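Local coordinates for fatty acid-binding protein homolog (Ascaris suum, PDB 6I8X) that binds fatty acids such as vaccenic acid inside a beta-barrel and may sequester potentially toxic fatty acids or help maintain the lipid layer of the eggshell, at residues 24-29 and 38-43; 130-135 and 143-148; 69-74 and 87-92. All blocks are in the same frame, centred on the assembly; numbering follows the deposited sequence.

Interaction 1 (24-29 and 38-43); sequences NFDEYL and MRQVIK. With VCA (vaccenic acid), chain C.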
loop_
_atom_site.group_PDB
_atom_site.type_symbol
_atom_site.label_atom_id
_atom_site.label_comp_id
_atom_site.label_asym_id
_atom_site.label_seq_id
_atom_site.Cartn_x
_atom_site.Cartn_y
_atom_site.Cartn_z
ATOM N N ASN A 24 15.722 7.589 0.215
ATOM C CA ASN A 24 16.204 6.703 1.281
ATOM C C ASN A 24 15.601 5.278 1.264
ATOM O O ASN A 24 15.539 4.627 2.316
ATOM C CB ASN A 24 15.983 7.383 2.669
ATOM C CG ASN A 24 17.007 6.963 3.712
ATOM O OD1 ASN A 24 18.190 6.728 3.410
ATOM N ND2 ASN A 24 16.556 6.776 4.942
ATOM N N PHE A 25 15.161 4.782 0.090
ATOM C CA PHE A 25 14.570 3.428 0.039
ATOM C C PHE A 25 15.593 2.326 0.344
ATOM O O PHE A 25 15.246 1.352 1.000
ATOM C CB PHE A 25 13.807 3.164 -1.282
ATOM C CG PHE A 25 12.891 1.953 -1.289
ATOM C CD1 PHE A 25 12.059 1.676 -0.201
ATOM C CD2 PHE A 25 12.800 1.131 -2.413
ATOM C CE1 PHE A 25 11.204 0.566 -0.216
ATOM C CE2 PHE A 25 11.934 0.029 -2.432
ATOM C CZ PHE A 25 11.135 -0.237 -1.341
ATOM N N ASP A 26 16.849 2.509 -0.064
ATOM C CA ASP A 26 17.925 1.539 0.176
ATOM C C ASP A 26 18.221 1.300 1.667
ATOM O O ASP A 26 18.306 0.148 2.084
ATOM C CB ASP A 26 19.215 1.929 -0.549
ATOM C CG ASP A 26 20.261 0.848 -0.439
ATOM O OD1 ASP A 26 20.215 -0.084 -1.247
ATOM O OD2 ASP A 26 21.102 0.913 0.510
ATOM N N GLU A 27 18.415 2.361 2.449
ATOM C CA GLU A 27 18.694 2.194 3.878
ATOM C C GLU A 27 17.504 1.563 4.604
ATOM O O GLU A 27 17.703 0.784 5.540
ATOM C CB GLU A 27 19.153 3.516 4.535
ATOM C CG GLU A 27 20.037 3.332 5.774
ATOM C CD GLU A 27 21.282 2.455 5.684
ATOM O OE1 GLU A 27 21.878 2.347 4.586
ATOM O OE2 GLU A 27 21.672 1.888 6.731
ATOM N N TYR A 28 16.274 1.876 4.148
ATOM C CA TYR A 28 15.046 1.303 4.689
ATOM C C TYR A 28 15.028 -0.198 4.457
ATOM O O TYR A 28 14.698 -0.931 5.374
ATOM C CB TYR A 28 13.783 1.948 4.066
ATOM C CG TYR A 28 12.530 1.137 4.343
ATOM C CD1 TYR A 28 11.858 1.243 5.562
ATOM C CD2 TYR A 28 12.077 0.188 3.431
ATOM C CE1 TYR A 28 10.721 0.480 5.829
ATOM C CE2 TYR A 28 10.967 -0.612 3.708
ATOM C CZ TYR A 28 10.278 -0.442 4.897
ATOM O OH TYR A 28 9.167 -1.199 5.145
ATOM N N LEU A 29 15.325 -0.645 3.217
ATOM C CA LEU A 29 15.357 -2.064 2.843
ATOM C C LEU A 29 16.437 -2.806 3.613
ATOM O O LEU A 29 16.246 -3.959 3.984
ATOM C CB LEU A 29 15.515 -2.260 1.320
ATOM C CG LEU A 29 14.335 -1.807 0.444
ATOM C CD1 LEU A 29 14.715 -1.863 -1.020
ATOM C CD2 LEU A 29 13.054 -2.649 0.709
ATOM N N MET A 38 18.898 -8.476 -3.391
ATOM C CA MET A 38 17.467 -8.306 -3.192
ATOM C C MET A 38 17.070 -6.855 -3.185
ATOM O O MET A 38 16.073 -6.515 -3.812
ATOM C CB MET A 38 16.961 -9.040 -1.934
ATOM C CG MET A 38 16.812 -10.545 -2.116
ATOM S SD MET A 38 16.049 -11.124 -3.669
ATOM C CE MET A 38 14.311 -10.611 -3.413
ATOM N N ARG A 39 17.868 -5.985 -2.557
ATOM C CA ARG A 39 17.595 -4.541 -2.541
ATOM C C ARG A 39 17.593 -3.943 -3.935
ATOM O O ARG A 39 16.734 -3.127 -4.221
ATOM C CB ARG A 39 18.609 -3.776 -1.675
ATOM C CG ARG A 39 18.402 -3.947 -0.191
ATOM C CD ARG A 39 19.075 -2.851 0.615
ATOM N NE ARG A 39 20.420 -2.512 0.136
ATOM C CZ ARG A 39 21.542 -3.083 0.561
ATOM N NH1 ARG A 39 21.499 -4.069 1.446
ATOM N NH2 ARG A 39 22.709 -2.695 0.080
ATOM N N GLN A 40 18.547 -4.329 -4.794
ATOM C CA GLN A 40 18.618 -3.767 -6.149
ATOM C C GLN A 40 17.375 -4.060 -6.933
ATOM O O GLN A 40 16.865 -3.149 -7.571
ATOM C CB GLN A 40 19.849 -4.273 -6.954
ATOM C CG GLN A 40 21.220 -4.063 -6.327
ATOM C CD GLN A 40 21.407 -2.749 -5.589
ATOM O OE1 GLN A 40 21.415 -2.694 -4.340
ATOM N NE2 GLN A 40 21.536 -1.664 -6.335
ATOM N N VAL A 41 16.877 -5.321 -6.875
ATOM C CA VAL A 41 15.720 -5.775 -7.663
ATOM C C VAL A 41 14.447 -5.201 -7.082
ATOM O O VAL A 41 13.567 -4.801 -7.851
ATOM C CB VAL A 41 15.644 -7.322 -7.951
ATOM C CG1 VAL A 41 16.855 -7.795 -8.757
ATOM C CG2 VAL A 41 15.484 -8.164 -6.682
ATOM N N ILE A 42 14.373 -5.073 -5.742
ATOM C CA ILE A 42 13.209 -4.455 -5.100
ATOM C C ILE A 42 13.108 -2.953 -5.422
ATOM O O ILE A 42 12.011 -2.462 -5.728
ATOM C CB ILE A 42 13.150 -4.714 -3.573
ATOM C CG1 ILE A 42 12.871 -6.216 -3.286
ATOM C CG2 ILE A 42 12.082 -3.794 -2.888
ATOM C CD1 ILE A 42 13.325 -6.729 -1.874
ATOM N N LYS A 43 14.233 -2.228 -5.314
ATOM C CA LYS A 43 14.222 -0.769 -5.467
ATOM C C LYS A 43 14.205 -0.271 -6.918
ATOM O O LYS A 43 13.813 0.871 -7.159
ATOM C CB LYS A 43 15.362 -0.104 -4.655
ATOM C CG LYS A 43 16.723 -0.011 -5.321
ATOM C CD LYS A 43 17.802 0.341 -4.268
ATOM C CE LYS A 43 19.127 0.667 -4.907
ATOM N NZ LYS A 43 20.214 0.791 -3.904
HETATM O O2 VCA C . 4.324 -1.460 -2.244
HETATM C C1 VCA C . 5.345 -1.233 -3.040
HETATM O O1 VCA C . 5.352 -0.352 -3.865
HETATM C C2 VCA C . 6.512 -2.156 -2.831
HETATM C C3 VCA C . 7.243 -2.579 -4.102
HETATM C C4 VCA C . 8.151 -3.778 -3.876
HETATM C C5 VCA C . 9.019 -4.165 -5.055
HETATM C C6 VCA C . 8.362 -5.145 -6.006
HETATM C C7 VCA C . 9.167 -5.360 -7.272
HETATM C C8 VCA C . 10.333 -6.334 -7.197
HETATM C C9 VCA C . 9.944 -7.790 -7.360
HETATM C C10 VCA C . 11.122 -8.747 -7.149
HETATM C C11 VCA C . 10.719 -10.087 -6.610
HETATM C C12 VCA C . 10.277 -10.328 -5.388
HETATM C C13 VCA C . 10.078 -9.312 -4.301
HETATM C C14 VCA C . 9.798 -9.925 -2.929
HETATM C C15 VCA C . 9.757 -8.915 -1.792
HETATM C C16 VCA C . 8.718 -7.809 -1.933
HETATM C C17 VCA C . 8.661 -6.877 -0.737
HETATM C C18 VCA C . 7.432 -6.009 -0.715
HETATM O O HOH W 1 22.686 -0.784 -1.967
#

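Interaction 2 (130-135 and 143-148); sequences YLVMKM and SRYYKK. With VCA (vaccenic acid), chain C; TAM (tris(hydroxyethyl)aminomethane), chain K.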
loop_
_atom_site.group_PDB
_atom_site.type_symbol
_atom_site.label_atom_id
_atom_site.label_comp_id
_atom_site.label_asym_id
_atom_site.label_seq_id
_atom_site.Cartn_x
_atom_site.Cartn_y
_atom_site.Cartn_z
ATOM N N TYR A 130 0.917 13.865 -6.978
ATOM C CA TYR A 130 1.584 12.709 -6.397
ATOM C C TYR A 130 0.868 12.082 -5.241
ATOM O O TYR A 130 0.305 12.767 -4.403
ATOM C CB TYR A 130 3.036 13.057 -5.959
ATOM C CG TYR A 130 3.944 13.365 -7.123
ATOM C CD1 TYR A 130 4.063 14.664 -7.616
ATOM C CD2 TYR A 130 4.645 12.348 -7.775
ATOM C CE1 TYR A 130 4.834 14.942 -8.746
ATOM C CE2 TYR A 130 5.454 12.619 -8.878
ATOM C CZ TYR A 130 5.543 13.921 -9.363
ATOM O OH TYR A 130 6.300 14.192 -10.481
ATOM N N LEU A 131 0.979 10.761 -5.173
ATOM C CA LEU A 131 0.606 9.930 -4.047
ATOM C C LEU A 131 1.990 9.611 -3.429
ATOM O O LEU A 131 2.881 9.133 -4.117
ATOM C CB LEU A 131 -0.093 8.640 -4.529
ATOM C CG LEU A 131 -0.555 7.656 -3.442
ATOM C CD1 LEU A 131 -1.772 8.200 -2.659
ATOM C CD2 LEU A 131 -0.841 6.295 -4.052
ATOM N N VAL A 132 2.179 9.946 -2.171
ATOM C CA VAL A 132 3.418 9.731 -1.426
ATOM C C VAL A 132 3.174 8.568 -0.456
ATOM O O VAL A 132 2.273 8.633 0.375
ATOM C CB VAL A 132 3.856 11.019 -0.667
ATOM C CG1 VAL A 132 5.218 10.830 -0.001
ATOM C CG2 VAL A 132 3.859 12.246 -1.590
ATOM N N MET A 133 3.978 7.512 -0.578
ATOM C CA MET A 133 3.928 6.374 0.305
ATOM C C MET A 133 5.089 6.481 1.274
ATOM O O MET A 133 6.228 6.506 0.836
ATOM C CB MET A 133 4.005 5.067 -0.468
ATOM C CG MET A 133 3.738 3.858 0.412
ATOM S SD MET A 133 4.174 2.398 -0.522
ATOM C CE MET A 133 3.389 1.168 0.417
ATOM N N LYS A 134 4.801 6.507 2.581
ATOM C CA LYS A 134 5.798 6.622 3.644
ATOM C C LYS A 134 5.865 5.352 4.480
ATOM O O LYS A 134 4.842 4.753 4.827
ATOM C CB LYS A 134 5.515 7.843 4.555
ATOM C CG LYS A 134 5.640 9.182 3.847
ATOM C CD LYS A 134 5.412 10.356 4.802
ATOM C CE LYS A 134 5.376 11.708 4.109
ATOM N NZ LYS A 134 6.715 12.141 3.604
ATOM N N MET A 135 7.098 4.956 4.818
ATOM C CA MET A 135 7.394 3.763 5.608
ATOM C C MET A 135 8.533 4.074 6.554
ATOM O O MET A 135 9.388 4.904 6.241
ATOM C CB MET A 135 7.804 2.592 4.702
ATOM C CG MET A 135 6.858 2.347 3.586
ATOM S SD MET A 135 7.665 2.338 2.007
ATOM C CE MET A 135 8.075 0.583 1.870
ATOM N N SER A 143 10.249 7.679 1.642
ATOM C CA SER A 143 9.089 8.215 0.916
ATOM C C SER A 143 9.230 7.769 -0.535
ATOM O O SER A 143 10.319 7.858 -1.085
ATOM C CB SER A 143 9.058 9.741 0.978
ATOM O OG SER A 143 8.642 10.120 2.272
ATOM N N ARG A 144 8.151 7.258 -1.130
ATOM C CA ARG A 144 8.110 6.770 -2.520
ATOM C C ARG A 144 7.025 7.601 -3.172
ATOM O O ARG A 144 5.927 7.721 -2.616
ATOM C CB ARG A 144 7.740 5.259 -2.563
ATOM C CG ARG A 144 8.666 4.327 -1.763
ATOM C CD ARG A 144 9.671 3.617 -2.662
ATOM N NE ARG A 144 9.112 2.402 -3.224
ATOM C CZ ARG A 144 9.605 1.739 -4.261
ATOM N NH1 ARG A 144 10.705 2.166 -4.872
ATOM N NH2 ARG A 144 9.021 0.631 -4.679
ATOM N N TYR A 145 7.345 8.200 -4.334
ATOM C CA TYR A 145 6.507 9.133 -5.092
ATOM C C TYR A 145 5.892 8.480 -6.331
ATOM O O TYR A 145 6.613 8.060 -7.221
ATOM C CB TYR A 145 7.307 10.430 -5.425
ATOM C CG TYR A 145 7.818 11.122 -4.173
ATOM C CD1 TYR A 145 9.001 10.716 -3.559
ATOM C CD2 TYR A 145 7.075 12.121 -3.553
ATOM C CE1 TYR A 145 9.437 11.295 -2.372
ATOM C CE2 TYR A 145 7.513 12.723 -2.376
ATOM C CZ TYR A 145 8.693 12.305 -1.787
ATOM O OH TYR A 145 9.136 12.897 -0.630
ATOM N N TYR A 146 4.546 8.420 -6.372
ATOM C CA TYR A 146 3.724 7.825 -7.450
ATOM C C TYR A 146 2.913 8.914 -8.113
ATOM O O TYR A 146 2.088 9.584 -7.474
ATOM C CB TYR A 146 2.752 6.763 -6.886
ATOM C CG TYR A 146 3.418 5.570 -6.249
ATOM C CD1 TYR A 146 3.944 5.647 -4.958
ATOM C CD2 TYR A 146 3.460 4.340 -6.900
ATOM C CE1 TYR A 146 4.563 4.548 -4.364
ATOM C CE2 TYR A 146 4.037 3.222 -6.299
ATOM C CZ TYR A 146 4.612 3.341 -5.041
ATOM O OH TYR A 146 5.203 2.262 -4.439
ATOM N N LYS A 147 3.192 9.120 -9.377
ATOM C CA LYS A 147 2.579 10.144 -10.205
ATOM C C LYS A 147 1.207 9.667 -10.637
ATOM O O LYS A 147 1.088 8.569 -11.175
ATOM C CB LYS A 147 3.502 10.438 -11.414
ATOM C CG LYS A 147 3.029 11.514 -12.376
ATOM C CD LYS A 147 3.518 12.901 -11.997
ATOM C CE LYS A 147 3.327 13.922 -13.094
ATOM N NZ LYS A 147 1.935 14.421 -13.140
ATOM N N LYS A 148 0.172 10.472 -10.347
ATOM C CA LYS A 148 -1.199 10.213 -10.760
ATOM C C LYS A 148 -1.241 10.213 -12.310
ATOM O O LYS A 148 -0.698 11.124 -12.969
ATOM C CB LYS A 148 -2.141 11.282 -10.147
ATOM C CG LYS A 148 -3.584 11.316 -10.633
ATOM C CD LYS A 148 -4.322 10.060 -10.322
ATOM C CE LYS A 148 -5.623 10.343 -9.636
ATOM N NZ LYS A 148 -6.757 10.513 -10.580
HETATM O O2 VCA C . 4.324 -1.460 -2.244
HETATM C C1 VCA C . 5.345 -1.233 -3.040
HETATM O O1 VCA C . 5.352 -0.352 -3.865
HETATM C C2 VCA C . 6.512 -2.156 -2.831
HETATM C C3 VCA C . 7.243 -2.579 -4.102
HETATM C C4 VCA C . 8.151 -3.778 -3.876
HETATM C C5 VCA C . 9.019 -4.165 -5.055
HETATM C C6 VCA C . 8.362 -5.145 -6.006
HETATM C C7 VCA C . 9.167 -5.360 -7.272
HETATM C C8 VCA C . 10.333 -6.334 -7.197
HETATM C C9 VCA C . 9.944 -7.790 -7.360
HETATM C C10 VCA C . 11.122 -8.747 -7.149
HETATM C C11 VCA C . 10.719 -10.087 -6.610
HETATM C C12 VCA C . 10.277 -10.328 -5.388
HETATM C C13 VCA C . 10.078 -9.312 -4.301
HETATM C C14 VCA C . 9.798 -9.925 -2.929
HETATM C C15 VCA C . 9.757 -8.915 -1.792
HETATM C C16 VCA C . 8.718 -7.809 -1.933
HETATM C C17 VCA C . 8.661 -6.877 -0.737
HETATM C C18 VCA C . 7.432 -6.009 -0.715
HETATM C C TAM K . -10.853 8.221 -11.394
HETATM C C1 TAM K . -10.885 6.634 -11.316
HETATM C C2 TAM K . -9.312 8.641 -11.365
HETATM C C3 TAM K . -11.599 8.942 -12.618
HETATM C C4 TAM K . -11.960 6.032 -10.437
HETATM C C5 TAM K . -8.516 8.110 -12.540
HETATM C C6 TAM K . -12.509 8.059 -13.435
HETATM N N TAM K . -11.549 8.585 -10.146
HETATM O O4 TAM K . -11.865 4.626 -10.458
HETATM O O5 TAM K . -7.067 8.142 -12.348
HETATM O O6 TAM K . -13.171 8.829 -14.412
#

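Interaction 3 (69-74 and 87-92); sequences TKKDTH and EALDST. With TAM (tris(hydroxyethyl)aminomethane), chain L.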
loop_
_atom_site.group_PDB
_atom_site.type_symbol
_atom_site.label_atom_id
_atom_site.label_comp_id
_atom_site.label_asym_id
_atom_site.label_seq_id
_atom_site.Cartn_x
_atom_site.Cartn_y
_atom_site.Cartn_z
ATOM N N THR A 69 7.040 -5.222 -11.939
ATOM C CA THR A 69 7.826 -5.913 -12.980
ATOM C C THR A 69 7.626 -7.423 -12.883
ATOM O O THR A 69 7.469 -8.086 -13.914
ATOM C CB THR A 69 9.302 -5.523 -12.835
ATOM O OG1 THR A 69 9.430 -4.104 -12.976
ATOM C CG2 THR A 69 10.207 -6.246 -13.817
ATOM N N LYS A 70 7.566 -7.961 -11.649
ATOM C CA LYS A 70 7.378 -9.400 -11.487
ATOM C C LYS A 70 6.032 -9.750 -10.822
ATOM O O LYS A 70 5.035 -9.913 -11.522
ATOM C CB LYS A 70 8.600 -10.028 -10.789
ATOM C CG LYS A 70 9.770 -10.213 -11.756
ATOM C CD LYS A 70 9.385 -11.277 -12.852
ATOM C CE LYS A 70 10.500 -11.496 -13.814
ATOM N NZ LYS A 70 10.100 -12.358 -14.934
ATOM N N LYS A 71 5.989 -9.832 -9.506
ATOM C CA LYS A 71 4.795 -10.153 -8.740
ATOM C C LYS A 71 3.741 -9.056 -8.792
ATOM O O LYS A 71 4.067 -7.887 -8.654
ATOM C CB LYS A 71 5.212 -10.407 -7.259
ATOM C CG LYS A 71 4.124 -10.950 -6.321
ATOM C CD LYS A 71 3.637 -12.316 -6.722
ATOM C CE LYS A 71 2.640 -12.851 -5.743
ATOM N NZ LYS A 71 2.165 -14.180 -6.192
ATOM N N ASP A 72 2.471 -9.446 -8.925
ATOM C CA ASP A 72 1.317 -8.546 -8.849
ATOM C C ASP A 72 0.401 -9.012 -7.723
ATOM O O ASP A 72 0.330 -10.207 -7.467
ATOM C CB ASP A 72 0.541 -8.497 -10.172
ATOM C CG ASP A 72 1.356 -8.030 -11.380
ATOM O OD1 ASP A 72 2.278 -7.193 -11.195
ATOM O OD2 ASP A 72 1.084 -8.513 -12.507
ATOM N N THR A 73 -0.249 -8.074 -7.014
ATOM C CA THR A 73 -1.250 -8.366 -5.977
ATOM C C THR A 73 -2.577 -7.753 -6.397
ATOM O O THR A 73 -2.601 -6.767 -7.133
ATOM C CB THR A 73 -0.811 -7.994 -4.541
ATOM O OG1 THR A 73 -0.681 -6.589 -4.382
ATOM C CG2 THR A 73 0.451 -8.697 -4.108
ATOM N N HIS A 74 -3.685 -8.387 -5.999
ATOM C CA HIS A 74 -5.033 -7.955 -6.361
ATOM C C HIS A 74 -5.945 -8.202 -5.168
ATOM O O HIS A 74 -6.364 -9.343 -4.918
ATOM C CB HIS A 74 -5.559 -8.713 -7.604
ATOM C CG HIS A 74 -4.581 -8.833 -8.731
ATOM N ND1 HIS A 74 -4.561 -7.915 -9.776
ATOM C CD2 HIS A 74 -3.639 -9.779 -8.961
ATOM C CE1 HIS A 74 -3.614 -8.334 -10.600
ATOM N NE2 HIS A 74 -3.030 -9.448 -10.149
ATOM N N GLU A 87 -2.629 -12.856 -0.439
ATOM C CA GLU A 87 -1.249 -12.989 -0.835
ATOM C C GLU A 87 -0.668 -11.586 -1.054
ATOM O O GLU A 87 -1.297 -10.730 -1.700
ATOM C CB GLU A 87 -1.129 -13.861 -2.097
ATOM C CG GLU A 87 0.312 -14.142 -2.490
ATOM C CD GLU A 87 0.521 -15.104 -3.642
ATOM O OE1 GLU A 87 -0.100 -14.908 -4.710
ATOM O OE2 GLU A 87 1.380 -16.004 -3.505
ATOM N N ALA A 88 0.536 -11.362 -0.492
ATOM C CA ALA A 88 1.255 -10.106 -0.618
ATOM C C ALA A 88 2.366 -10.262 -1.661
ATOM O O ALA A 88 2.498 -11.348 -2.246
ATOM C CB ALA A 88 1.809 -9.671 0.732
ATOM N N LEU A 89 3.122 -9.171 -1.928
ATOM C CA LEU A 89 4.187 -9.088 -2.944
ATOM C C LEU A 89 5.382 -10.029 -2.702
ATOM O O LEU A 89 6.113 -10.343 -3.639
ATOM C CB LEU A 89 4.668 -7.633 -3.121
ATOM C CG LEU A 89 3.730 -6.676 -3.873
ATOM C CD1 LEU A 89 4.214 -5.253 -3.727
ATOM C CD2 LEU A 89 3.588 -7.060 -5.349
ATOM N N ASP A 90 5.538 -10.515 -1.462
ATOM C CA ASP A 90 6.583 -11.450 -1.081
ATOM C C ASP A 90 6.143 -12.906 -1.336
ATOM O O ASP A 90 6.884 -13.836 -0.998
ATOM C CB ASP A 90 6.976 -11.212 0.391
ATOM C CG ASP A 90 5.880 -11.396 1.436
ATOM O OD1 ASP A 90 4.722 -11.660 1.048
ATOM O OD2 ASP A 90 6.187 -11.285 2.647
ATOM N N SER A 91 4.942 -13.095 -1.949
ATOM C CA SER A 91 4.301 -14.379 -2.303
ATOM C C SER A 91 3.848 -15.197 -1.096
ATOM O O SER A 91 3.670 -16.419 -1.196
ATOM C CB SER A 91 5.174 -15.220 -3.237
ATOM O OG SER A 91 5.257 -14.607 -4.511
ATOM N N THR A 92 3.621 -14.521 0.030
ATOM C CA THR A 92 3.138 -15.161 1.251
ATOM C C THR A 92 1.780 -14.542 1.638
ATOM O O THR A 92 1.401 -13.490 1.120
ATOM C CB THR A 92 4.185 -15.040 2.396
ATOM O OG1 THR A 92 4.241 -13.676 2.849
ATOM C CG2 THR A 92 5.586 -15.537 1.994
HETATM C C TAM L . 11.804 -16.020 -17.091
HETATM C C1 TAM L . 13.334 -16.398 -17.068
HETATM C C2 TAM L . 11.578 -14.864 -18.063
HETATM C C3 TAM L . 10.935 -17.240 -17.594
HETATM C C4 TAM L . 14.199 -15.795 -15.983
HETATM C C5 TAM L . 12.429 -13.626 -17.913
HETATM C C6 TAM L . 9.529 -17.353 -17.049
HETATM N N TAM L . 11.415 -15.519 -15.756
HETATM O O4 TAM L . 13.756 -16.226 -14.719
HETATM O O5 TAM L . 12.225 -13.036 -16.647
HETATM O O6 TAM L . 8.927 -16.092 -16.760
HETATM O O HOH W 2 -2.962 -10.620 -3.914
#

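Interaction 1 (24-29 and 38-43)
Arg39 reaches across from helix 36-43 to Asp26 and Leu29, and nearly every part of its side chain has work to do. CB, directed toward the first helix, has Asp26 OD1 as its nearest neighbour there. CG lies anti to the carbonyl carbon and packs on Leu29 CB at 3.7 Å. CD comes within 3.4 Å of Asp26 O. The chain then bends at chi3, and NE donates to Asp26 OD1 over 2.8 Å with an N-H...O angle of 154°. OD1 lies close to the guanidinium plane, yet NE meets it from above the carboxylate, the two planes standing 87° apart. At the tip, NH2 donates to a water that in turn donates to Asp26 OD1, while NH1 bonds Tyr34 O in the connecting loop.

Lys43 NZ, at the end of a chain extended beyond CG, reaches the same OD1 at 2.8 Å from the opposite face of the carboxylate. One oxygen is thus gripped by two cations, which probably stabilises its negative charge. Beside this polar network the contact is apolar: Leu29 CD1 lies 3.8 Å from Ile42 CG2, and Phe25 CD2 is 3.6 Å from Lys43 CB.

The axes of the two short helical segments run at 131°, forming the helix-turn-helix lid of the fatty acid-binding protein barrel. Ile42 CG2 also touches C5 of vaccenic acid at 3.8 Å, which places the second helix against the ligand, whereas Phe25 and Tyr28 seat the first helix on strands 130-137 and 140-148.

Interaction 2 (130-135 and 143-148)
Leu131 and Tyr146, like Met133 and Arg144, form antiparallel hydrogen-bonded pairs. Leu131 N donates to Tyr146 O at 2.8 Å and 175°, and Met133 N to Arg144 O at 2.8 Å, each answered by a return bond. Both pairs send their side chains into the barrel. Tyr146 CE1 packs against Met133 CB at 4.0 Å, and its OH lies 2.7 Å from vaccenic acid O1. Arg144, its chain bent at chi2 and chi3, has NH2 3.7 Å from ligand C3, and Met133 CE approaches ligand O2.

On the outer face, Val132 CG2 lies 3.8 Å from Tyr145 CE2, the two side chains side by side and pointing the same way. Lys147 CD rests 3.4 Å from Tyr130 OH, and Lys134 NZ donates to Ser143 OG at 3.1 Å.

The second shell fixes the polar ends: Asp22 forms a salt bridge with Arg144 NH1, Phe25 of the lid makes a cation-pi contact with the same guanidinium, and Glu20 bonds Tyr130 OH. Lys49 also bonds the fatty acid. An arginine and a tyrosine on the last strand, close to the bound carboxylate, recall the Arg-x-Tyr signature of the fatty acid-binding protein family, carried here by a beta hairpin of the barrel wall.

Interaction 3 (69-74 and 87-92)
Thr73 and Leu89 form the close-packed inner part of this contact. Thr73, with CG2 anti to the carbonyl carbon and OG1 between the backbone N and the carbonyl carbon (chi1 67°), directs its methyl at the backbone of the 88-91 turn: CG2 lies 3.5 Å from both Ala88 C and Leu89 N. Leu89 CD2 lies 3.7 Å from Thr73 CG2 and 3.4 Å from Lys71 O. The leucine is buried and also touches vaccenic acid, so this apolar patch is continuous with the ligand pocket.

Toward the outside, the fit gives way to long side chains. Lys71 CG, anti to the backbone N, lies 3.4 Å from Leu89 O; beyond it the chain bends at chi2, and CE is 3.4 Å from Ser91 OG. Its NZ crosses to Glu87 OE1 at 2.8 Å, a salt bridge whose hydrogen bond is weak. A water spans the backbones, accepting from His74 N and donating to Glu87 O at 2.8 Å; no direct backbone hydrogen bond joins the two segments. Next to the contact, an Asx turn shapes the loop: Asp90 OD1 accepts from Thr92 N and OG1 on the same face of its carboxylate.

Strands 72-78 and 84-87 are the outermost of the sheet, and fatty acid-binding protein barrels characteristically have such a gap between their fourth and fifth strands. A methyl contact, one ion pair and a water bridge it here, implying closure by side chains and solvent instead of sheet pairing.

In the fold
From the N terminus, strand 15-23 leads into the helical pair, and interaction 1 closes a short loop of eight residues before the chain returns to the barrel at strand 47-53. Interaction 3 follows, closing the excursion through strands 72-78 and 84-87 and spanning the two ends of the sheet. Interaction 2 comes last, joining the final two strands as a hairpin. The three are in series, none nested or crossed. Interactions 1 and 2 touch directly, with Met135 against Tyr28, tying the lid to the wall, and both line the fatty acid. Interaction 3 lies about 17 Å from interaction 1, centre to centre, and reaches the same ligand through Leu89.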